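Local structure of putative oxidoreductase yhhX (3F4L) at residues Val94-Thr99 with Gly176-Asp181; Glu107-Ala112 with Val317-Val322; Phe131-Lys136 with Gly243-Tyr248; Ser140-Glu145 with Leu277-Asp282. The protein probably acts as an NAD(P)-dependent oxidoreductase, possibly a scyllo-inositol dehydrogenase, of the Gfo/Idh/MocA family. All coordinates share one frame; numbering follows the deposited sequence.

Interaction 1: residues Val94-Thr99 with Gly176-Asp181; sequences VEKPFT and GVHTMD
K96 crosses H178 at about a right angle and brings its aliphatic chain to the NE2 corner of the imidazole. CE lies near the ring plane at the edge, 3.0 Å from H178 NE2, a separation tight enough for a carbon that its exact value is doubtful. The ammonium group is not hydrogen-bonded to the imidazole: K96 NZ stands 3.5 Å from H178 NE2 at a poor angle, and no hydrogen bond crosses between the segments. Bends at chi2 (72°) and chi3 (66°) fold the lysine so that CG, CD and CE all pass close to this one nitrogen. V177 CG1 packs against both residues, 4.0 Å from K96 CG and 4.0 Å above the centre of the H178 ring, a compact branched group suited to filling the angle between lysine and imidazole. E95, K96 and P97 form the EKP motif of Gfo/Idh/MocA dehydrogenases, in which the lysine commonly serves the active site, and H178, on helix 171-187, probably corresponds to the catalytic histidine of relatives. Further out, the peptide bond before P97 is cis, and P97 O is hydrogen-bonded to H78 ND1. E95 spreads its two carboxylate oxygens to H18 and S13, which probably steadies the chain just ahead of K96. One turn on from V177, D181 makes a salt bridge with R126.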
loop_
_atom_site.group_PDB
_atom_site.type_symbol
_atom_site.label_atom_id
_atom_site.label_comp_id
_atom_site.label_asym_id
_atom_site.label_seq_id
_atom_site.Cartn_x
_atom_site.Cartn_y
_atom_site.Cartn_z
ATOM N N VAL A 94 -11.587 28.093 -10.464
ATOM C CA VAL A 94 -12.358 27.025 -11.085
ATOM C C VAL A 94 -12.451 25.730 -10.279
ATOM O O VAL A 94 -11.443 25.206 -9.816
ATOM C CB VAL A 94 -11.780 26.666 -12.470
ATOM C CG1 VAL A 94 -12.768 25.792 -13.229
ATOM C CG2 VAL A 94 -11.463 27.931 -13.258
ATOM N N GLU A 95 -13.665 25.211 -10.135
ATOM C CA GLU A 95 -13.877 23.959 -9.413
ATOM C C GLU A 95 -13.417 22.766 -10.247
ATOM O O GLU A 95 -13.291 22.867 -11.465
ATOM C CB GLU A 95 -15.351 23.785 -9.065
ATOM C CG GLU A 95 -15.739 24.376 -7.733
ATOM C CD GLU A 95 -17.068 23.847 -7.251
ATOM O OE1 GLU A 95 -17.385 24.039 -6.056
ATOM O OE2 GLU A 95 -17.791 23.237 -8.071
ATOM N N LYS A 96 -13.167 21.640 -9.582
ATOM C CA LYS A 96 -12.724 20.418 -10.259
ATOM C C LYS A 96 -13.740 19.988 -11.320
ATOM O O LYS A 96 -14.941 19.998 -11.072
ATOM C CB LYS A 96 -12.542 19.290 -9.232
ATOM C CG LYS A 96 -11.593 19.635 -8.079
ATOM C CD LYS A 96 -12.189 20.652 -7.083
ATOM C CE LYS A 96 -13.383 20.055 -6.328
ATOM N NZ LYS A 96 -13.823 20.873 -5.158
ATOM N N PRO A 97 -13.275 19.623 -12.528
ATOM C CA PRO A 97 -11.892 19.587 -13.014
ATOM C C PRO A 97 -11.542 20.941 -13.633
ATOM O O PRO A 97 -12.388 21.571 -14.258
ATOM C CB PRO A 97 -11.917 18.484 -14.082
ATOM C CG PRO A 97 -13.371 17.978 -14.113
ATOM C CD PRO A 97 -14.180 19.100 -13.558
ATOM N N PHE A 98 -10.301 21.375 -13.454
ATOM C CA PHE A 98 -9.829 22.654 -13.988
ATOM C C PHE A 98 -10.215 22.803 -15.457
ATOM O O PHE A 98 -10.861 23.775 -15.853
ATOM C CB PHE A 98 -8.310 22.737 -13.836
ATOM C CG PHE A 98 -7.759 24.115 -14.024
ATOM C CD1 PHE A 98 -8.255 25.180 -13.277
ATOM C CD2 PHE A 98 -6.748 24.350 -14.942
ATOM C CE1 PHE A 98 -7.749 26.468 -13.442
ATOM C CE2 PHE A 98 -6.231 25.639 -15.118
ATOM C CZ PHE A 98 -6.735 26.697 -14.364
ATOM N N THR A 99 -9.809 21.826 -16.258
ATOM C CA THR A 99 -10.112 21.795 -17.687
ATOM C C THR A 99 -10.198 20.339 -18.085
ATOM O O THR A 99 -9.736 19.463 -17.350
ATOM C CB THR A 99 -9.008 22.458 -18.551
ATOM O OG1 THR A 99 -7.727 21.918 -18.199
ATOM C CG2 THR A 99 -9.007 23.966 -18.357
ATOM N N GLY A 176 -9.041 11.368 -7.026
ATOM C CA GLY A 176 -7.599 11.423 -7.156
ATOM C C GLY A 176 -7.098 12.833 -7.374
ATOM O O GLY A 176 -5.997 13.184 -6.936
ATOM N N VAL A 177 -7.899 13.654 -8.047
ATOM C CA VAL A 177 -7.492 15.030 -8.313
ATOM C C VAL A 177 -7.127 15.745 -7.009
ATOM O O VAL A 177 -6.172 16.523 -6.970
ATOM C CB VAL A 177 -8.605 15.824 -9.080
ATOM C CG1 VAL A 177 -9.822 16.079 -8.180
ATOM C CG2 VAL A 177 -8.037 17.149 -9.595
ATOM N N HIS A 178 -7.868 15.455 -5.938
ATOM C CA HIS A 178 -7.624 16.070 -4.630
ATOM C C HIS A 178 -6.486 15.431 -3.838
ATOM O O HIS A 178 -5.628 16.118 -3.296
ATOM C CB HIS A 178 -8.878 15.996 -3.775
ATOM C CG HIS A 178 -9.967 16.908 -4.227
ATOM N ND1 HIS A 178 -11.263 16.480 -4.412
ATOM C CD2 HIS A 178 -9.966 18.237 -4.486
ATOM C CE1 HIS A 178 -12.017 17.508 -4.762
ATOM N NE2 HIS A 178 -11.254 18.585 -4.814
ATOM N N THR A 179 -6.500 14.111 -3.742
ATOM C CA THR A 179 -5.466 13.435 -2.995
ATOM C C THR A 179 -4.097 13.569 -3.653
ATOM O O THR A 179 -3.102 13.746 -2.958
ATOM C CB THR A 179 -5.853 11.964 -2.757
ATOM O OG1 THR A 179 -6.187 11.336 -4.000
ATOM C CG2 THR A 179 -7.060 11.899 -1.828
HETATM N N MSE A 180 -4.037 13.523 -4.982
HETATM C CA MSE A 180 -2.744 13.675 -5.654
HETATM C C MSE A 180 -2.254 15.115 -5.539
HETATM O O MSE A 180 -1.055 15.359 -5.452
HETATM C CB MSE A 180 -2.823 13.270 -7.134
HETATM C CG MSE A 180 -2.963 11.768 -7.370
HETATM SE SE MSE A 180 -2.212 11.265 -9.101
HETATM C CE MSE A 180 -3.427 12.260 -10.228
ATOM N N ASP A 181 -3.183 16.067 -5.551
ATOM C CA ASP A 181 -2.823 17.477 -5.410
ATOM C C ASP A 181 -2.105 17.709 -4.076
ATOM O O ASP A 181 -1.142 18.474 -4.005
ATOM C CB ASP A 181 -4.064 18.365 -5.463
ATOM C CG ASP A 181 -3.751 19.809 -5.131
ATOM O OD1 ASP A 181 -3.180 20.517 -5.996
ATOM O OD2 ASP A 181 -4.063 20.231 -3.998
#

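Interaction 2: residues Glu107-Ala112 with Val317-Val322; sequences ELFALA and VKESEV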
loop_
_atom_site.group_PDB
_atom_site.type_symbol
_atom_site.label_atom_id
_atom_site.label_comp_id
_atom_site.label_asym_id
_atom_site.label_seq_id
_atom_site.Cartn_x
_atom_site.Cartn_y
_atom_site.Cartn_z
ATOM N N GLU A 107 -3.541 26.653 -22.028
ATOM C CA GLU A 107 -4.099 27.793 -22.750
ATOM C C GLU A 107 -4.692 28.823 -21.784
ATOM O O GLU A 107 -4.579 30.032 -21.992
ATOM C CB GLU A 107 -5.184 27.315 -23.711
ATOM C CG GLU A 107 -5.652 28.371 -24.691
ATOM C CD GLU A 107 -6.691 27.832 -25.654
ATOM O OE1 GLU A 107 -6.533 26.673 -26.103
ATOM O OE2 GLU A 107 -7.653 28.566 -25.969
ATOM N N LEU A 108 -5.327 28.330 -20.728
ATOM C CA LEU A 108 -5.931 29.192 -19.721
ATOM C C LEU A 108 -4.848 30.004 -18.992
ATOM O O LEU A 108 -5.015 31.200 -18.753
ATOM C CB LEU A 108 -6.719 28.327 -18.728
ATOM C CG LEU A 108 -8.215 28.562 -18.496
ATOM C CD1 LEU A 108 -8.956 28.816 -19.796
ATOM C CD2 LEU A 108 -8.787 27.352 -17.778
ATOM N N PHE A 109 -3.739 29.356 -18.644
ATOM C CA PHE A 109 -2.650 30.037 -17.951
ATOM C C PHE A 109 -1.980 31.096 -18.842
ATOM O O PHE A 109 -1.656 32.190 -18.377
ATOM C CB PHE A 109 -1.607 29.020 -17.471
ATOM C CG PHE A 109 -2.088 28.129 -16.363
ATOM C CD1 PHE A 109 -2.536 28.674 -15.160
ATOM C CD2 PHE A 109 -2.061 26.749 -16.503
ATOM C CE1 PHE A 109 -2.943 27.853 -14.111
ATOM C CE2 PHE A 109 -2.465 25.918 -15.464
ATOM C CZ PHE A 109 -2.908 26.473 -14.263
ATOM N N ALA A 110 -1.783 30.774 -20.119
ATOM C CA ALA A 110 -1.169 31.724 -21.047
ATOM C C ALA A 110 -2.034 32.983 -21.155
ATOM O O ALA A 110 -1.534 34.109 -21.063
ATOM C CB ALA A 110 -0.994 31.084 -22.412
ATOM N N LEU A 111 -3.335 32.785 -21.342
ATOM C CA LEU A 111 -4.264 33.901 -21.434
ATOM C C LEU A 111 -4.216 34.753 -20.164
ATOM O O LEU A 111 -4.098 35.977 -20.229
ATOM C CB LEU A 111 -5.687 33.381 -21.646
ATOM C CG LEU A 111 -6.803 34.430 -21.611
ATOM C CD1 LEU A 111 -6.509 35.530 -22.626
ATOM C CD2 LEU A 111 -8.140 33.768 -21.909
ATOM N N ALA A 112 -4.308 34.105 -19.004
ATOM C CA ALA A 112 -4.275 34.828 -17.734
ATOM C C ALA A 112 -3.004 35.662 -17.600
ATOM O O ALA A 112 -3.050 36.832 -17.212
ATOM C CB ALA A 112 -4.378 33.845 -16.566
ATOM N N VAL A 317 -1.788 27.939 -5.249
ATOM C CA VAL A 317 -1.503 26.769 -6.073
ATOM C C VAL A 317 -0.566 27.188 -7.210
ATOM O O VAL A 317 -0.840 28.161 -7.921
ATOM C CB VAL A 317 -2.791 26.177 -6.700
ATOM C CG1 VAL A 317 -2.440 25.015 -7.621
ATOM C CG2 VAL A 317 -3.737 25.695 -5.606
ATOM N N LYS A 318 0.530 26.461 -7.393
ATOM C CA LYS A 318 1.455 26.795 -8.466
ATOM C C LYS A 318 0.975 26.192 -9.786
ATOM O O LYS A 318 0.397 25.097 -9.811
ATOM C CB LYS A 318 2.863 26.274 -8.150
ATOM C CG LYS A 318 3.405 26.718 -6.797
ATOM C CD LYS A 318 4.909 26.483 -6.683
ATOM C CE LYS A 318 5.281 25.025 -6.870
ATOM N NZ LYS A 318 6.757 24.844 -6.822
ATOM N N GLU A 319 1.225 26.915 -10.877
ATOM C CA GLU A 319 0.839 26.475 -12.219
ATOM C C GLU A 319 1.367 25.065 -12.503
ATOM O O GLU A 319 0.634 24.209 -13.000
ATOM C CB GLU A 319 1.384 27.468 -13.267
ATOM C CG GLU A 319 0.934 27.224 -14.714
ATOM C CD GLU A 319 1.517 28.254 -15.699
ATOM O OE1 GLU A 319 1.436 29.468 -15.401
ATOM O OE2 GLU A 319 2.044 27.854 -16.768
ATOM N N SER A 320 2.637 24.827 -12.179
ATOM C CA SER A 320 3.254 23.525 -12.417
ATOM C C SER A 320 2.549 22.389 -11.683
ATOM O O SER A 320 2.496 21.271 -12.179
ATOM C CB SER A 320 4.735 23.545 -12.019
ATOM O OG SER A 320 4.910 23.787 -10.633
ATOM N N GLU A 321 2.014 22.668 -10.501
ATOM C CA GLU A 321 1.311 21.638 -9.740
ATOM C C GLU A 321 0.017 21.260 -10.457
ATOM O O GLU A 321 -0.382 20.097 -10.488
ATOM C CB GLU A 321 1.001 22.147 -8.326
ATOM C CG GLU A 321 2.255 22.570 -7.570
ATOM C CD GLU A 321 1.970 23.142 -6.191
ATOM O OE1 GLU A 321 1.128 24.052 -6.069
ATOM O OE2 GLU A 321 2.604 22.688 -5.221
ATOM N N VAL A 322 -0.637 22.249 -11.047
ATOM C CA VAL A 322 -1.882 21.995 -11.753
ATOM C C VAL A 322 -1.619 21.158 -12.998
ATOM O O VAL A 322 -2.318 20.186 -13.251
ATOM C CB VAL A 322 -2.572 23.321 -12.152
ATOM C CG1 VAL A 322 -3.869 23.040 -12.878
ATOM C CG2 VAL A 322 -2.833 24.148 -10.913
#
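Helix 102-115 of the Rossmann domain meets the first turn of helix 319-331, from the C-terminal part of the chain, through F109, E319 and V322. The F109 ring has E319 CG over its face in a CH-pi contact, 3.5 Å from the centroid and 11° off the ring normal. The glutamate chain is extended (chi1 -174°) and runs antiparallel to the phenylalanine side chain, its carboxylate stacked within 7° of the ring plane and E319 CD 3.7 Å from F109 CG. V322 instead meets the ring edge, where its CB is 3.8 Å from F109 CZ. An alanine in place of F109 would take away the ring, and is likely to leave the E319 methylene and V322 without their mate and a gap between the helices. At the helix start, K318 N, at the N-cap, donates to E321 OE1 at 2.8 Å. E321 also forms a salt bridge with R126. Glutamate thus suits both places: E319 offers a greasy stem to the aromatic face, and two acids in the first turn would probably be favoured by the positive end of the helix dipole.

Interaction 3: residues Phe131-Lys136 with Gly243-Tyr248; sequences FLTAKK and GSFIKY
T133 OG1 has two partners: it donates to S129 O, one turn back in the same helix, and accepts from the backbone N of E294. With the hydroxyl so occupied, the methyl branch is what faces the strand. CG2 is anti to the backbone N and approaches the edge of the F245 ring near its plane, 3.8 Å from F245 CE1. On the next residue the ring meets the helix backbone itself: F245 CE2 lies 3.6 Å from A134 CA and 3.7 Å from A134 CB, a close approach that the small alanine side chain allows. Threonine and alanine therefore suit neighbouring places, one satisfying its polar atom within helix and loop, the other letting the aromatic ring come close. F245 gets there because its CG is anti to the backbone N (chi1 164°), which carries the ring from the strand toward the helix. A serine at F245 would probably leave the T133 methyl and A134 facing a gap, and would bring a hydroxyl into this buried place in need of a partner. On the same face of the strand, K247 runs beside the contact and bends its NZ to the carbonyl O of the next residue, Y248, 3.2 Å away and well above the carbonyl plane; G249 O and S273 OG are also hydrogen-bonded to K247 NZ. Helix 129-140 thus lies against one face of the mixed sheet, with M291 of strand 286-291 and V238 of strand 236-240 packing round F245, while S244 and I246 meet residues of the second subunit.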
loop_
_atom_site.group_PDB
_atom_site.type_symbol
_atom_site.label_atom_id
_atom_site.label_comp_id
_atom_site.label_asym_id
_atom_site.label_seq_id
_atom_site.Cartn_x
_atom_site.Cartn_y
_atom_site.Cartn_z
ATOM N N PHE A 131 -4.634 16.320 6.529
ATOM C CA PHE A 131 -3.502 16.642 5.678
ATOM C C PHE A 131 -2.548 17.630 6.354
ATOM O O PHE A 131 -1.327 17.412 6.385
ATOM C CB PHE A 131 -4.001 17.228 4.354
ATOM C CG PHE A 131 -2.909 17.763 3.491
ATOM C CD1 PHE A 131 -1.957 16.911 2.945
ATOM C CD2 PHE A 131 -2.800 19.132 3.257
ATOM C CE1 PHE A 131 -0.908 17.421 2.174
ATOM C CE2 PHE A 131 -1.749 19.650 2.488
ATOM C CZ PHE A 131 -0.808 18.794 1.950
ATOM N N LEU A 132 -3.092 18.713 6.903
ATOM C CA LEU A 132 -2.243 19.710 7.553
ATOM C C LEU A 132 -1.439 19.133 8.715
ATOM O O LEU A 132 -0.316 19.573 8.973
ATOM C CB LEU A 132 -3.067 20.902 8.042
ATOM C CG LEU A 132 -3.726 21.797 6.985
ATOM C CD1 LEU A 132 -4.574 22.842 7.686
ATOM C CD2 LEU A 132 -2.673 22.459 6.105
ATOM N N THR A 133 -2.007 18.159 9.422
ATOM C CA THR A 133 -1.292 17.546 10.533
ATOM C C THR A 133 -0.120 16.734 9.969
ATOM O O THR A 133 0.978 16.775 10.497
ATOM C CB THR A 133 -2.207 16.602 11.374
ATOM O OG1 THR A 133 -3.400 17.297 11.765
ATOM C CG2 THR A 133 -1.478 16.153 12.642
ATOM N N ALA A 134 -0.359 15.996 8.890
ATOM C CA ALA A 134 0.701 15.204 8.282
ATOM C C ALA A 134 1.801 16.140 7.754
ATOM O O ALA A 134 2.994 15.852 7.885
ATOM C CB ALA A 134 0.138 14.361 7.154
ATOM N N LYS A 135 1.386 17.263 7.168
ATOM C CA LYS A 135 2.323 18.251 6.633
ATOM C C LYS A 135 3.184 18.785 7.782
ATOM O O LYS A 135 4.404 18.898 7.656
ATOM C CB LYS A 135 1.544 19.402 5.961
ATOM C CG LYS A 135 2.403 20.475 5.281
ATOM C CD LYS A 135 1.546 21.446 4.450
ATOM C CE LYS A 135 2.352 22.636 3.903
ATOM N NZ LYS A 135 2.939 23.442 5.016
ATOM N N LYS A 136 2.552 19.101 8.906
ATOM C CA LYS A 136 3.289 19.615 10.049
ATOM C C LYS A 136 4.306 18.569 10.497
ATOM O O LYS A 136 5.471 18.892 10.744
ATOM C CB LYS A 136 2.328 19.960 11.193
ATOM C CG LYS A 136 3.014 20.524 12.439
ATOM C CD LYS A 136 1.993 20.834 13.523
ATOM C CE LYS A 136 2.659 21.109 14.873
ATOM N NZ LYS A 136 3.301 19.872 15.440
ATOM N N GLY A 243 11.605 7.894 12.124
ATOM C CA GLY A 243 10.328 7.611 12.760
ATOM C C GLY A 243 9.116 7.545 11.849
ATOM O O GLY A 243 9.240 7.548 10.627
ATOM N N SER A 244 7.939 7.493 12.460
ATOM C CA SER A 244 6.689 7.406 11.719
ATOM C C SER A 244 5.601 8.313 12.294
ATOM O O SER A 244 5.654 8.726 13.454
ATOM C CB SER A 244 6.166 5.959 11.736
ATOM O OG SER A 244 7.143 5.036 11.286
ATOM N N PHE A 245 4.615 8.599 11.454
ATOM C CA PHE A 245 3.452 9.401 11.806
ATOM C C PHE A 245 2.254 8.642 11.255
ATOM O O PHE A 245 2.288 8.169 10.117
ATOM C CB PHE A 245 3.517 10.784 11.146
ATOM C CG PHE A 245 2.201 11.527 11.148
ATOM C CD1 PHE A 245 1.853 12.364 12.204
ATOM C CD2 PHE A 245 1.316 11.394 10.082
ATOM C CE1 PHE A 245 0.635 13.068 12.193
ATOM C CE2 PHE A 245 0.102 12.087 10.056
ATOM C CZ PHE A 245 -0.242 12.930 11.115
ATOM N N ILE A 246 1.203 8.535 12.057
ATOM C CA ILE A 246 -0.016 7.851 11.666
ATOM C C ILE A 246 -1.208 8.720 12.066
ATOM O O ILE A 246 -1.231 9.309 13.150
ATOM C CB ILE A 246 -0.140 6.475 12.365
ATOM C CG1 ILE A 246 1.089 5.614 12.060
ATOM C CG2 ILE A 246 -1.370 5.749 11.864
ATOM C CD1 ILE A 246 1.252 5.273 10.592
ATOM N N LYS A 247 -2.191 8.806 11.184
ATOM C CA LYS A 247 -3.372 9.614 11.454
ATOM C C LYS A 247 -4.622 8.912 10.961
ATOM O O LYS A 247 -4.776 8.669 9.761
ATOM C CB LYS A 247 -3.232 10.984 10.760
ATOM C CG LYS A 247 -4.453 11.918 10.822
ATOM C CD LYS A 247 -4.724 12.409 12.232
ATOM C CE LYS A 247 -5.790 13.507 12.264
ATOM N NZ LYS A 247 -7.120 13.089 11.725
ATOM N N TYR A 248 -5.499 8.549 11.894
ATOM C CA TYR A 248 -6.770 7.948 11.521
ATOM C C TYR A 248 -7.769 9.095 11.524
ATOM O O TYR A 248 -7.647 10.021 12.325
ATOM C CB TYR A 248 -7.234 6.907 12.538
ATOM C CG TYR A 248 -6.518 5.589 12.455
ATOM C CD1 TYR A 248 -5.262 5.422 13.026
ATOM C CD2 TYR A 248 -7.097 4.503 11.800
ATOM C CE1 TYR A 248 -4.596 4.207 12.949
ATOM C CE2 TYR A 248 -6.440 3.282 11.716
ATOM C CZ TYR A 248 -5.189 3.142 12.294
ATOM O OH TYR A 248 -4.525 1.937 12.218
#

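Interaction 4: residues Ser140-Glu145 with Leu277-Asp282; sequences SGKLGE and LEYVND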
loop_
_atom_site.group_PDB
_atom_site.type_symbol
_atom_site.label_atom_id
_atom_site.label_comp_id
_atom_site.label_asym_id
_atom_site.label_seq_id
_atom_site.Cartn_x
_atom_site.Cartn_y
_atom_site.Cartn_z
ATOM N N SER A 140 8.311 18.963 10.458
ATOM C CA SER A 140 8.931 19.096 11.783
ATOM C C SER A 140 10.387 18.637 11.811
ATOM O O SER A 140 11.172 19.103 12.640
ATOM C CB SER A 140 8.153 18.304 12.838
ATOM O OG SER A 140 8.383 16.914 12.691
ATOM N N GLY A 141 10.745 17.733 10.905
ATOM C CA GLY A 141 12.104 17.215 10.870
ATOM C C GLY A 141 12.304 16.032 11.806
ATOM O O GLY A 141 13.341 15.360 11.767
ATOM N N LYS A 142 11.309 15.767 12.645
ATOM C CA LYS A 142 11.374 14.660 13.609
ATOM C C LYS A 142 11.446 13.257 12.994
ATOM O O LYS A 142 11.995 12.341 13.603
ATOM C CB LYS A 142 10.163 14.711 14.546
ATOM C CG LYS A 142 10.095 15.957 15.398
ATOM C CD LYS A 142 8.734 16.093 16.049
ATOM C CE LYS A 142 8.667 17.347 16.890
ATOM N NZ LYS A 142 7.318 17.526 17.477
ATOM N N LEU A 143 10.877 13.093 11.803
ATOM C CA LEU A 143 10.862 11.800 11.124
ATOM C C LEU A 143 12.132 11.565 10.315
ATOM O O LEU A 143 12.392 10.446 9.865
ATOM C CB LEU A 143 9.652 11.717 10.188
ATOM C CG LEU A 143 8.240 11.783 10.788
ATOM C CD1 LEU A 143 8.114 12.964 11.728
ATOM C CD2 LEU A 143 7.232 11.918 9.660
ATOM N N GLY A 144 12.913 12.624 10.120
ATOM C CA GLY A 144 14.137 12.494 9.351
ATOM C C GLY A 144 13.788 12.379 7.880
ATOM O O GLY A 144 12.669 12.705 7.485
ATOM N N GLU A 145 14.721 11.900 7.064
ATOM C CA GLU A 145 14.456 11.779 5.634
ATOM C C GLU A 145 13.200 10.946 5.357
ATOM O O GLU A 145 13.105 9.786 5.760
ATOM C CB GLU A 145 15.655 11.155 4.917
ATOM C CG GLU A 145 15.545 11.241 3.403
ATOM C CD GLU A 145 16.564 10.382 2.696
ATOM O OE1 GLU A 145 17.761 10.467 3.052
ATOM O OE2 GLU A 145 16.171 9.623 1.781
ATOM N N LEU A 277 2.777 10.113 16.569
ATOM C CA LEU A 277 4.147 10.186 16.116
ATOM C C LEU A 277 5.029 9.341 17.033
ATOM O O LEU A 277 4.809 9.268 18.246
ATOM C CB LEU A 277 4.582 11.655 16.152
ATOM C CG LEU A 277 5.804 12.220 15.436
ATOM C CD1 LEU A 277 5.696 12.020 13.935
ATOM C CD2 LEU A 277 5.893 13.711 15.753
ATOM N N GLU A 278 6.010 8.674 16.442
ATOM C CA GLU A 278 6.958 7.873 17.202
ATOM C C GLU A 278 8.259 8.000 16.445
ATOM O O GLU A 278 8.365 7.553 15.302
ATOM C CB GLU A 278 6.540 6.400 17.281
ATOM C CG GLU A 278 7.400 5.615 18.265
ATOM C CD GLU A 278 6.919 4.193 18.510
ATOM O OE1 GLU A 278 5.716 3.998 18.782
ATOM O OE2 GLU A 278 7.757 3.267 18.445
ATOM N N TYR A 279 9.242 8.630 17.075
ATOM C CA TYR A 279 10.529 8.834 16.432
ATOM C C TYR A 279 11.690 8.705 17.408
ATOM O O TYR A 279 11.505 8.695 18.637
ATOM C CB TYR A 279 10.570 10.215 15.774
ATOM C CG TYR A 279 10.425 11.359 16.760
ATOM C CD1 TYR A 279 9.174 11.739 17.237
ATOM C CD2 TYR A 279 11.546 12.056 17.220
ATOM C CE1 TYR A 279 9.035 12.781 18.143
ATOM C CE2 TYR A 279 11.419 13.102 18.129
ATOM C CZ TYR A 279 10.159 13.460 18.584
ATOM O OH TYR A 279 10.013 14.504 19.463
ATOM N N VAL A 280 12.889 8.605 16.848
ATOM C CA VAL A 280 14.107 8.486 17.641
ATOM C C VAL A 280 14.748 9.877 17.688
ATOM O O VAL A 280 15.099 10.425 16.645
ATOM C CB VAL A 280 15.085 7.486 16.980
ATOM C CG1 VAL A 280 16.321 7.298 17.846
ATOM C CG2 VAL A 280 14.381 6.149 16.739
ATOM N N ASN A 281 14.900 10.453 18.882
ATOM C CA ASN A 281 15.497 11.784 18.978
ATOM C C ASN A 281 17.014 11.769 18.819
ATOM O O ASN A 281 17.626 10.703 18.698
ATOM C CB ASN A 281 15.085 12.494 20.289
ATOM C CG ASN A 281 15.632 11.827 21.558
ATOM O OD1 ASN A 281 15.173 12.134 22.662
ATOM N ND2 ASN A 281 16.617 10.946 21.414
ATOM N N ASP A 282 17.610 12.957 18.796
ATOM C CA ASP A 282 19.051 13.104 18.631
ATOM C C ASP A 282 19.842 12.301 19.662
ATOM O O ASP A 282 20.977 11.904 19.410
ATOM C CB ASP A 282 19.440 14.580 18.735
ATOM C CG ASP A 282 18.470 15.491 18.006
ATOM O OD1 ASP A 282 18.089 15.166 16.859
ATOM O OD2 ASP A 282 18.093 16.539 18.578
HETATM O O HOH W 1 14.272 13.043 14.935
#
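K142 and Y279 are brought together by two first torsions: K142 CG is anti to its carbonyl carbon (chi1 -63°), and Y279 CG sits between backbone N and carbonyl carbon (chi1 62°). The lysine belongs to a type I beta turn, G141 to G144, that follows helix 129-140, and the tyrosine to strand 275-280 of the large mixed sheet. K142 CB stands over the centre of the tyrosine face in a CH-pi contact, 3.9 Å from the centroid and 5° off its normal. From there the extended lysine chain passes over the ring toward the phenol end, touching L277 on the way with CD 3.7 Å from L277 CD2. Its long aliphatic stem suits both tasks, while NZ continues to a salt bridge with E289 on strand 286-291. The L143 and L277 side chains approach at a slant, with L143 CD1 only 3.4 Å from L277 CD1, a carbon pair tighter than usual. The turn is closed by G144 N bonding to G141 O at 3.2 Å. Just before it, S140 OG accepts from K142 N at 3.1 Å, an ST turn, for which serine's short hydroxyl side chain is well suited. Glycine fits position 141 because any side chain would jam against the preceding carbonyl. A water joins the two backbones beside the tyrosine, donating to K142 O at 2.7 Å and to V280 O at 3.2 Å.

Interactions 1 and 2 adjoin through the residues that follow the EKP motif: F98 CE2 lies 3.5 Å from F109 CZ, and F98 CD2 3.8 Å from V322 CG1. Both join the Rossmann part to the C-terminal part of the chain, and interaction 1 holds the probable active-site pair K96 and H178. Interactions 3 and 4 form a second cluster, on neighbouring strands 243-247 and 275-280, where S244 N is 2.9 Å from E278 O in a probable hydrogen bond; both also touch the second subunit. The centres of interactions 1 and 3 are about 22 Å apart, though their nearest atoms come within about 6 Å without touching; those of 1 and 4 are about 32 Å apart.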